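Local coordinates for exodeoxyribonuclease III (Neisseria meningitidis, PDB 2JC4), which probably degrades double-stranded DNA from its 3' ends as a magnesium- or manganese-dependent exonuclease of the AP endonuclease/ExoA family active in DNA repair, at residues N9-R14 against L30-L35; F197-D202 against G213-H218; R233-T238 against H247-A252. All coordinates share one frame; numbering follows the deposited sequence.

Contact 1: residues N9-R14 against L30-L35; sequences NSLNVR and LVLQEL. With MG (magnesium ion), chain B.
The magnesium site of this nuclease is assembled where N9, on the loop leading into helix 11-23, meets E34, just past the end of strand 29-33. N9 OD1 lies 2.5 Å from the metal and E34 OE1 lies 2.4 Å from it, while four waters complete a six-ligand shell. Amide and carboxylate planes stand 87° apart, and the two oxygens approach each other only as co-ligands. Each ligand is also held from outside: K36 donates to N9 OD1 and N7 to E34 OE2. The latter oxygen does not bind the metal directly but accepts from a coordinated water. The CB of N9 points away from 30-35; with CG anti to the backbone N (chi1 -172°), the contact with E34 is made through OD1 and the shared magnesium.

The backbones are joined independently of the metal. S10 N donates to E34 O at 2.8 Å, and L11 N donates to L35 O at 2.9 Å. The L11 and L35 side chains lie side by side, pointing the same way, with CD2 of L11 3.9 Å from CD2 of L35. S10 is also the N-cap, its OG accepting from V13 N at 3.3 Å. The contact ties the N-terminus of the helix to the end of the second strand in the beta-alpha-beta unit 2-7, 11-23, 29-33; the residues after its two strands carry the metal site, as in ExoIII-like nucleases.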
# COMPACT_ATOMS: atom_id res chain seq x y z
N ASN A 9 5.91 -8.47 -3.66
CA ASN A 9 6.86 -8.73 -4.77
C ASN A 9 6.75 -10.16 -5.32
O ASN A 9 7.75 -10.91 -5.38
CB ASN A 9 8.31 -8.46 -4.31
CG ASN A 9 9.30 -8.53 -5.45
OD1 ASN A 9 8.94 -8.23 -6.57
ND2 ASN A 9 10.54 -8.92 -5.16
N SER A 10 5.53 -10.51 -5.71
CA SER A 10 5.06 -11.85 -6.14
C SER A 10 4.42 -12.66 -4.98
O SER A 10 5.12 -13.08 -4.03
CB SER A 10 6.11 -12.71 -6.87
OG SER A 10 5.51 -13.99 -7.07
N LEU A 11 3.11 -12.88 -5.06
CA LEU A 11 2.45 -13.74 -4.07
C LEU A 11 2.82 -15.23 -4.19
O LEU A 11 2.79 -15.96 -3.20
CB LEU A 11 0.93 -13.57 -4.10
CG LEU A 11 0.16 -14.28 -3.00
CD1 LEU A 11 0.67 -13.91 -1.61
CD2 LEU A 11 -1.35 -13.95 -3.12
N ASN A 12 3.16 -15.67 -5.40
CA ASN A 12 3.69 -17.03 -5.59
C ASN A 12 4.90 -17.23 -4.69
O ASN A 12 5.00 -18.21 -3.95
CB ASN A 12 4.06 -17.26 -7.06
CG ASN A 12 3.78 -18.70 -7.53
OD1 ASN A 12 3.70 -19.64 -6.73
ND2 ASN A 12 3.61 -18.85 -8.84
N VAL A 13 5.83 -16.27 -4.74
CA VAL A 13 7.04 -16.38 -3.93
C VAL A 13 6.77 -16.25 -2.44
O VAL A 13 7.34 -16.99 -1.62
CB VAL A 13 8.08 -15.33 -4.37
CG1 VAL A 13 9.36 -15.48 -3.54
CG2 VAL A 13 8.37 -15.49 -5.86
N ARG A 14 5.93 -15.30 -2.08
CA ARG A 14 5.79 -14.89 -0.68
C ARG A 14 4.70 -15.59 0.07
O ARG A 14 4.50 -15.31 1.25
CB ARG A 14 5.53 -13.37 -0.59
CG ARG A 14 6.43 -12.60 0.39
CD ARG A 14 7.91 -12.78 0.07
NE ARG A 14 8.19 -12.22 -1.26
CZ ARG A 14 9.33 -12.35 -1.92
NH1 ARG A 14 10.37 -12.99 -1.38
NH2 ARG A 14 9.45 -11.81 -3.14
N LEU A 30 -5.59 -7.54 5.85
CA LEU A 30 -4.28 -7.49 5.19
C LEU A 30 -4.52 -7.16 3.72
O LEU A 30 -5.27 -7.86 3.04
CB LEU A 30 -3.56 -8.84 5.28
CG LEU A 30 -2.29 -9.09 4.46
CD1 LEU A 30 -1.22 -8.09 4.89
CD2 LEU A 30 -1.79 -10.53 4.63
N VAL A 31 -3.95 -6.07 3.25
CA VAL A 31 -4.02 -5.76 1.82
C VAL A 31 -2.64 -5.97 1.18
O VAL A 31 -1.61 -5.67 1.83
CB VAL A 31 -4.62 -4.37 1.56
CG1 VAL A 31 -5.93 -4.15 2.35
CG2 VAL A 31 -3.63 -3.22 1.84
N LEU A 32 -2.63 -6.46 -0.06
CA LEU A 32 -1.44 -6.88 -0.77
C LEU A 32 -1.32 -6.18 -2.10
O LEU A 32 -2.34 -5.92 -2.76
CB LEU A 32 -1.48 -8.42 -1.06
CG LEU A 32 -1.77 -9.29 0.16
CD1 LEU A 32 -1.89 -10.76 -0.26
CD2 LEU A 32 -0.61 -9.13 1.13
N GLN A 33 -0.07 -5.87 -2.47
CA GLN A 33 0.29 -5.38 -3.81
C GLN A 33 1.38 -6.27 -4.45
O GLN A 33 2.17 -6.94 -3.76
CB GLN A 33 0.79 -3.93 -3.74
CG GLN A 33 -0.13 -2.98 -2.99
CD GLN A 33 0.15 -2.98 -1.49
OE1 GLN A 33 1.29 -3.08 -1.07
NE2 GLN A 33 -0.89 -2.89 -0.70
N GLU A 34 1.45 -6.21 -5.77
CA GLU A 34 2.38 -6.99 -6.58
C GLU A 34 2.11 -8.46 -6.40
O GLU A 34 3.03 -9.27 -6.16
CB GLU A 34 3.84 -6.61 -6.32
CG GLU A 34 4.18 -5.23 -6.85
CD GLU A 34 5.68 -4.99 -6.95
OE1 GLU A 34 6.46 -5.95 -7.15
OE2 GLU A 34 6.06 -3.83 -6.81
N LEU A 35 0.84 -8.84 -6.56
CA LEU A 35 0.54 -10.29 -6.63
C LEU A 35 1.37 -10.95 -7.72
O LEU A 35 1.90 -12.04 -7.52
CB LEU A 35 -0.93 -10.52 -6.95
CG LEU A 35 -1.93 -9.88 -6.02
CD1 LEU A 35 -3.32 -10.29 -6.56
CD2 LEU A 35 -1.74 -10.36 -4.56
MG MG B . 8.81 -5.75 -7.03
O HOH W 1 8.53 -3.59 -7.27
O HOH W 2 10.97 -5.49 -6.66
O HOH W 3 8.99 -6.02 -9.20
O HOH W 4 8.26 -5.27 -4.92

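Contact 2: residues F197-D202 against G213-H218; sequences FYTWFD and GLRIDH
T199 occupies the tight centre of this contact, set between the backbone of L214 and the side chain of D217. Its N donates to L214 O at 2.8 Å, and W200 N donates to the same oxygen at 3.0 Å, nearly in line with the carbonyl (C=O...N 165°). The return bond runs from L214 N to W200 O. T199 and W200 both face L214, a classic beta bulge at the single antiparallel bridge W200-L214. The W200 ring lies alongside the L214 side chain in this same close-packed part, with CZ3 of W200 3.6 Å from CD1 of L214.

The T199 hydroxyl works in both directions. It donates to D217 OD2 at 2.7 Å, on the anti lone pair of that oxygen, and accepts from I216 N at 3.1 Å. With OG1 between the backbone N and the carbonyl carbon (chi1 63°), it is directed at these partners. D217 OD2 is also hydrogen-bonded to H247 ND1. T199 thus probably helps position this carboxylate, next to the predicted catalytic H247. G213 also lies close: its CA is 3.1 Å from W200 O, and its carbonyl oxygen sits over the centre of the Y198 ring face.

The looser side is that of the partly exposed F197, whose side chain leads away and comes no nearer to R215 than 4.2 Å, from CB of F197 to CD of R215. F197 O, buried against CG of R215 at 3.2 Å, has no polar partner in the model. The guanidinium of R215 turns elsewhere, to salt bridges with D155 and D186. Overall, this is a classic beta bulge beside D217 and H247, both predicted to matter for catalysis.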
# COMPACT_ATOMS: atom_id res chain seq x y z
N PHE A 197 11.46 5.94 9.02
CA PHE A 197 10.63 4.75 9.03
C PHE A 197 10.54 4.18 7.62
O PHE A 197 9.46 4.12 7.03
CB PHE A 197 9.24 5.04 9.60
CG PHE A 197 9.27 5.35 11.07
CD1 PHE A 197 9.54 6.66 11.50
CD2 PHE A 197 9.06 4.35 12.02
CE1 PHE A 197 9.58 6.98 12.88
CE2 PHE A 197 9.10 4.64 13.39
CZ PHE A 197 9.36 5.94 13.82
N TYR A 198 11.69 3.75 7.08
CA TYR A 198 11.68 3.22 5.70
C TYR A 198 10.89 1.90 5.56
O TYR A 198 10.90 1.05 6.46
CB TYR A 198 13.09 2.98 5.21
CG TYR A 198 14.01 4.18 5.37
CD1 TYR A 198 13.59 5.47 5.06
CD2 TYR A 198 15.31 4.00 5.81
CE1 TYR A 198 14.46 6.57 5.16
CE2 TYR A 198 16.18 5.10 5.94
CZ TYR A 198 15.73 6.36 5.62
OH TYR A 198 16.60 7.43 5.75
N THR A 199 10.22 1.73 4.41
CA THR A 199 9.40 0.54 4.18
C THR A 199 9.88 -0.28 2.99
O THR A 199 9.42 -1.40 2.80
CB THR A 199 7.94 0.95 3.90
OG1 THR A 199 7.90 1.71 2.70
CG2 THR A 199 7.36 1.84 5.06
N TRP A 200 10.76 0.31 2.16
CA TRP A 200 11.35 -0.38 1.03
C TRP A 200 12.86 -0.25 1.11
O TRP A 200 13.36 0.83 1.44
CB TRP A 200 10.88 0.24 -0.30
CG TRP A 200 11.63 -0.32 -1.47
CD1 TRP A 200 11.46 -1.56 -2.04
CD2 TRP A 200 12.68 0.32 -2.19
NE1 TRP A 200 12.34 -1.71 -3.07
CE2 TRP A 200 13.11 -0.58 -3.19
CE3 TRP A 200 13.31 1.58 -2.08
CZ2 TRP A 200 14.13 -0.27 -4.10
CZ3 TRP A 200 14.32 1.90 -2.99
CH2 TRP A 200 14.73 0.97 -4.00
N PHE A 201 13.57 -1.35 0.87
CA PHE A 201 15.02 -1.35 0.84
C PHE A 201 15.43 -2.16 -0.40
O PHE A 201 15.02 -3.32 -0.57
CB PHE A 201 15.60 -2.03 2.11
CG PHE A 201 15.09 -1.45 3.42
CD1 PHE A 201 13.82 -1.81 3.93
CD2 PHE A 201 15.91 -0.58 4.16
CE1 PHE A 201 13.36 -1.27 5.15
CE2 PHE A 201 15.46 -0.04 5.40
CZ PHE A 201 14.20 -0.40 5.88
N ASP A 202 16.22 -1.55 -1.29
CA ASP A 202 16.63 -2.22 -2.49
C ASP A 202 17.37 -3.53 -2.14
O ASP A 202 18.23 -3.56 -1.23
CB ASP A 202 17.54 -1.27 -3.31
CG ASP A 202 17.63 -1.64 -4.79
OD1 ASP A 202 17.70 -2.83 -5.13
OD2 ASP A 202 17.65 -0.71 -5.62
N GLY A 213 16.88 2.99 2.98
CA GLY A 213 15.62 2.73 2.28
C GLY A 213 14.79 3.99 2.02
O GLY A 213 15.24 5.13 2.24
N LEU A 214 13.58 3.78 1.49
CA LEU A 214 12.56 4.82 1.29
C LEU A 214 11.28 4.46 2.09
O LEU A 214 10.94 3.28 2.24
CB LEU A 214 12.21 4.97 -0.19
CG LEU A 214 13.39 5.11 -1.18
CD1 LEU A 214 12.79 5.15 -2.56
CD2 LEU A 214 14.19 6.36 -0.93
N ARG A 215 10.61 5.47 2.62
CA ARG A 215 9.25 5.28 3.13
C ARG A 215 8.25 5.58 2.02
O ARG A 215 7.89 6.75 1.80
CB ARG A 215 8.95 6.16 4.36
CG ARG A 215 7.60 5.84 5.03
CD ARG A 215 7.33 6.74 6.26
NE ARG A 215 7.07 8.13 5.86
CZ ARG A 215 5.86 8.71 5.90
NH1 ARG A 215 4.81 8.04 6.34
NH2 ARG A 215 5.71 9.97 5.52
N ILE A 216 7.79 4.53 1.35
CA ILE A 216 6.85 4.67 0.22
C ILE A 216 5.56 3.90 0.39
O ILE A 216 4.64 4.04 -0.45
CB ILE A 216 7.52 4.28 -1.13
CG1 ILE A 216 8.09 2.84 -1.08
CG2 ILE A 216 8.64 5.34 -1.49
CD1 ILE A 216 8.72 2.36 -2.42
N ASP A 217 5.48 3.07 1.43
CA ASP A 217 4.25 2.38 1.76
C ASP A 217 3.55 3.08 2.91
O ASP A 217 4.14 3.23 4.02
CB ASP A 217 4.58 0.92 2.12
CG ASP A 217 5.28 0.20 0.99
OD1 ASP A 217 4.55 -0.33 0.14
OD2 ASP A 217 6.54 0.10 0.99
N HIS A 218 2.30 3.49 2.67
CA HIS A 218 1.64 4.43 3.62
C HIS A 218 0.25 3.97 3.98
O HIS A 218 -0.32 3.16 3.26
CB HIS A 218 1.54 5.85 3.02
CG HIS A 218 2.85 6.40 2.53
ND1 HIS A 218 3.94 6.54 3.35
CD2 HIS A 218 3.26 6.76 1.29
CE1 HIS A 218 4.97 7.00 2.65
NE2 HIS A 218 4.58 7.15 1.39

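Contact 3: residues R233-T238 against H247-A252; sequences RVDLET and HAPVTA. With NA (sodium ion), chain D.
V234, which packs on A248 and pairs with V250, has a carbonyl oxygen gripped by two groups: a sodium ion at 2.3 Å, and L236 N, whose bond is weak. That weak bond closes an inverse gamma turn centred on D235, where edge strand 229-234 gives way to helix 236-239. Three waters also bind the sodium; one of them accepts from V234 N and another from L236 N.

Across the contact, strand 229-234 runs antiparallel to strand 250-254. R233 and T251 form the hydrogen-bonded pair: R233 N reaches T251 O at 2.8 Å, and T251 N returns to R233 O at 2.9 Å. V234 and V250 form the non-hydrogen-bonded pair that follows, and their side chains lie on the sheet face opposite to that of R233 and T251. Beyond the strand, D235 N still reaches P249 O, extending the pairing into the turn.

CG1 of V234 meets CB of A248 at 3.6 Å, and CD2 of L236 approaches the same methyl. The guanidinium of R233 passes obliquely by CG2 of T251 and forms salt bridges with E253 and D231. The P249 ring packs against D235 and T238, which are bonded to each other: P249 CG lies 3.6 Å from D235 OD2 and 3.8 Å from T238 CG2, and L21 of helix 11-23 also covers the ring. D235 is the N-cap of the short helix; CG anti to the backbone N (chi1 180°) puts the carboxylate where it can accept from T238. T238 N approaches D235 OD1 from above the carboxylate plane, at 3.1 Å, and T238 OG1 donates to D235 OD2, likewise from above.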
# COMPACT_ATOMS: atom_id res chain seq x y z
N ARG A 233 3.27 0.90 12.71
CA ARG A 233 4.60 0.34 12.78
C ARG A 233 4.99 -0.32 11.48
O ARG A 233 4.13 -0.80 10.74
CB ARG A 233 4.71 -0.65 13.96
CG ARG A 233 3.71 -1.73 13.95
CD ARG A 233 3.51 -2.32 15.36
NE ARG A 233 2.30 -3.14 15.38
CZ ARG A 233 1.18 -2.78 16.01
NH1 ARG A 233 1.11 -1.65 16.72
NH2 ARG A 233 0.12 -3.58 15.95
N VAL A 234 6.29 -0.34 11.22
CA VAL A 234 6.83 -1.03 10.04
C VAL A 234 7.34 -2.39 10.54
O VAL A 234 8.14 -2.44 11.50
CB VAL A 234 7.94 -0.19 9.32
CG1 VAL A 234 8.49 -0.91 8.04
CG2 VAL A 234 7.41 1.22 8.95
N ASP A 235 6.87 -3.46 9.93
CA ASP A 235 7.21 -4.82 10.34
C ASP A 235 8.55 -5.25 9.74
O ASP A 235 8.62 -5.97 8.75
CB ASP A 235 6.09 -5.79 9.91
CG ASP A 235 6.37 -7.25 10.29
OD1 ASP A 235 7.35 -7.56 10.99
OD2 ASP A 235 5.59 -8.10 9.84
N LEU A 236 9.62 -4.84 10.40
CA LEU A 236 10.96 -5.21 9.96
C LEU A 236 11.38 -6.65 10.27
O LEU A 236 12.38 -7.15 9.71
CB LEU A 236 11.98 -4.22 10.53
CG LEU A 236 11.81 -2.78 10.03
CD1 LEU A 236 12.96 -1.96 10.53
CD2 LEU A 236 11.72 -2.64 8.49
N GLU A 237 10.68 -7.31 11.20
CA GLU A 237 10.91 -8.76 11.42
C GLU A 237 10.67 -9.52 10.13
O GLU A 237 11.48 -10.36 9.72
CB GLU A 237 9.99 -9.30 12.53
CG GLU A 237 10.26 -8.64 13.87
CD GLU A 237 9.32 -9.11 14.96
OE1 GLU A 237 8.96 -10.31 14.97
OE2 GLU A 237 8.97 -8.25 15.80
N THR A 238 9.56 -9.21 9.47
CA THR A 238 9.17 -9.86 8.23
C THR A 238 10.18 -9.50 7.13
O THR A 238 10.55 -10.35 6.33
CB THR A 238 7.74 -9.48 7.82
OG1 THR A 238 6.83 -10.03 8.79
CG2 THR A 238 7.35 -10.08 6.45
N HIS A 247 9.88 -4.88 0.13
CA HIS A 247 9.07 -3.99 1.02
C HIS A 247 8.73 -4.73 2.31
O HIS A 247 8.50 -5.94 2.29
CB HIS A 247 7.72 -3.60 0.37
CG HIS A 247 7.84 -2.78 -0.88
ND1 HIS A 247 7.42 -1.47 -0.94
CD2 HIS A 247 8.24 -3.10 -2.14
CE1 HIS A 247 7.62 -1.00 -2.16
NE2 HIS A 247 8.11 -1.97 -2.91
N ALA A 248 8.62 -3.97 3.40
CA ALA A 248 8.17 -4.46 4.69
C ALA A 248 6.68 -4.18 4.84
O ALA A 248 6.20 -3.15 4.32
CB ALA A 248 8.94 -3.72 5.82
N PRO A 249 5.95 -5.06 5.55
CA PRO A 249 4.54 -4.75 5.84
C PRO A 249 4.49 -3.49 6.69
O PRO A 249 5.45 -3.20 7.42
CB PRO A 249 4.05 -5.95 6.68
CG PRO A 249 5.09 -7.08 6.46
CD PRO A 249 6.40 -6.36 6.12
N VAL A 250 3.39 -2.74 6.59
CA VAL A 250 3.19 -1.59 7.46
C VAL A 250 1.83 -1.85 8.12
O VAL A 250 0.89 -2.22 7.42
CB VAL A 250 3.14 -0.24 6.67
CG1 VAL A 250 2.83 0.93 7.63
CG2 VAL A 250 4.48 -0.00 5.91
N THR A 251 1.74 -1.64 9.42
CA THR A 251 0.50 -1.89 10.15
C THR A 251 0.03 -0.64 10.94
O THR A 251 0.81 -0.00 11.65
CB THR A 251 0.68 -3.10 11.10
OG1 THR A 251 1.02 -4.25 10.33
CG2 THR A 251 -0.62 -3.40 11.90
N ALA A 252 -1.26 -0.31 10.81
CA ALA A 252 -1.89 0.66 11.68
C ALA A 252 -2.85 -0.05 12.62
O ALA A 252 -3.59 -0.96 12.20
CB ALA A 252 -2.63 1.69 10.88
NA NA D . 8.97 -1.84 13.53
O HOH W 5 8.31 0.54 13.08
O HOH W 6 9.73 -4.21 13.48
O HOH W 7 11.24 -1.14 13.57

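Contacts 1 and 3 both reach the sheet that holds strands 29-33 and 250-254, with centres about 14 Å apart, whereas contact 2 leads into strand 217-221 of the second sheet. Contacts 1 and 2 are buried; contact 3, on outermost strand 229-234, is partly buried. Their chemistry follows place: carboxylate and amide ligands on magnesium in contact 1, a bulge with hydroxyl and carboxylate in contact 2, regular strand pairing with a sodium on a backbone carbonyl in contact 3. Contacts 2 and 3 touch through T199 O and A248 N, 2.8 Å apart, and through D217 and H247, near the predicted catalytic residues.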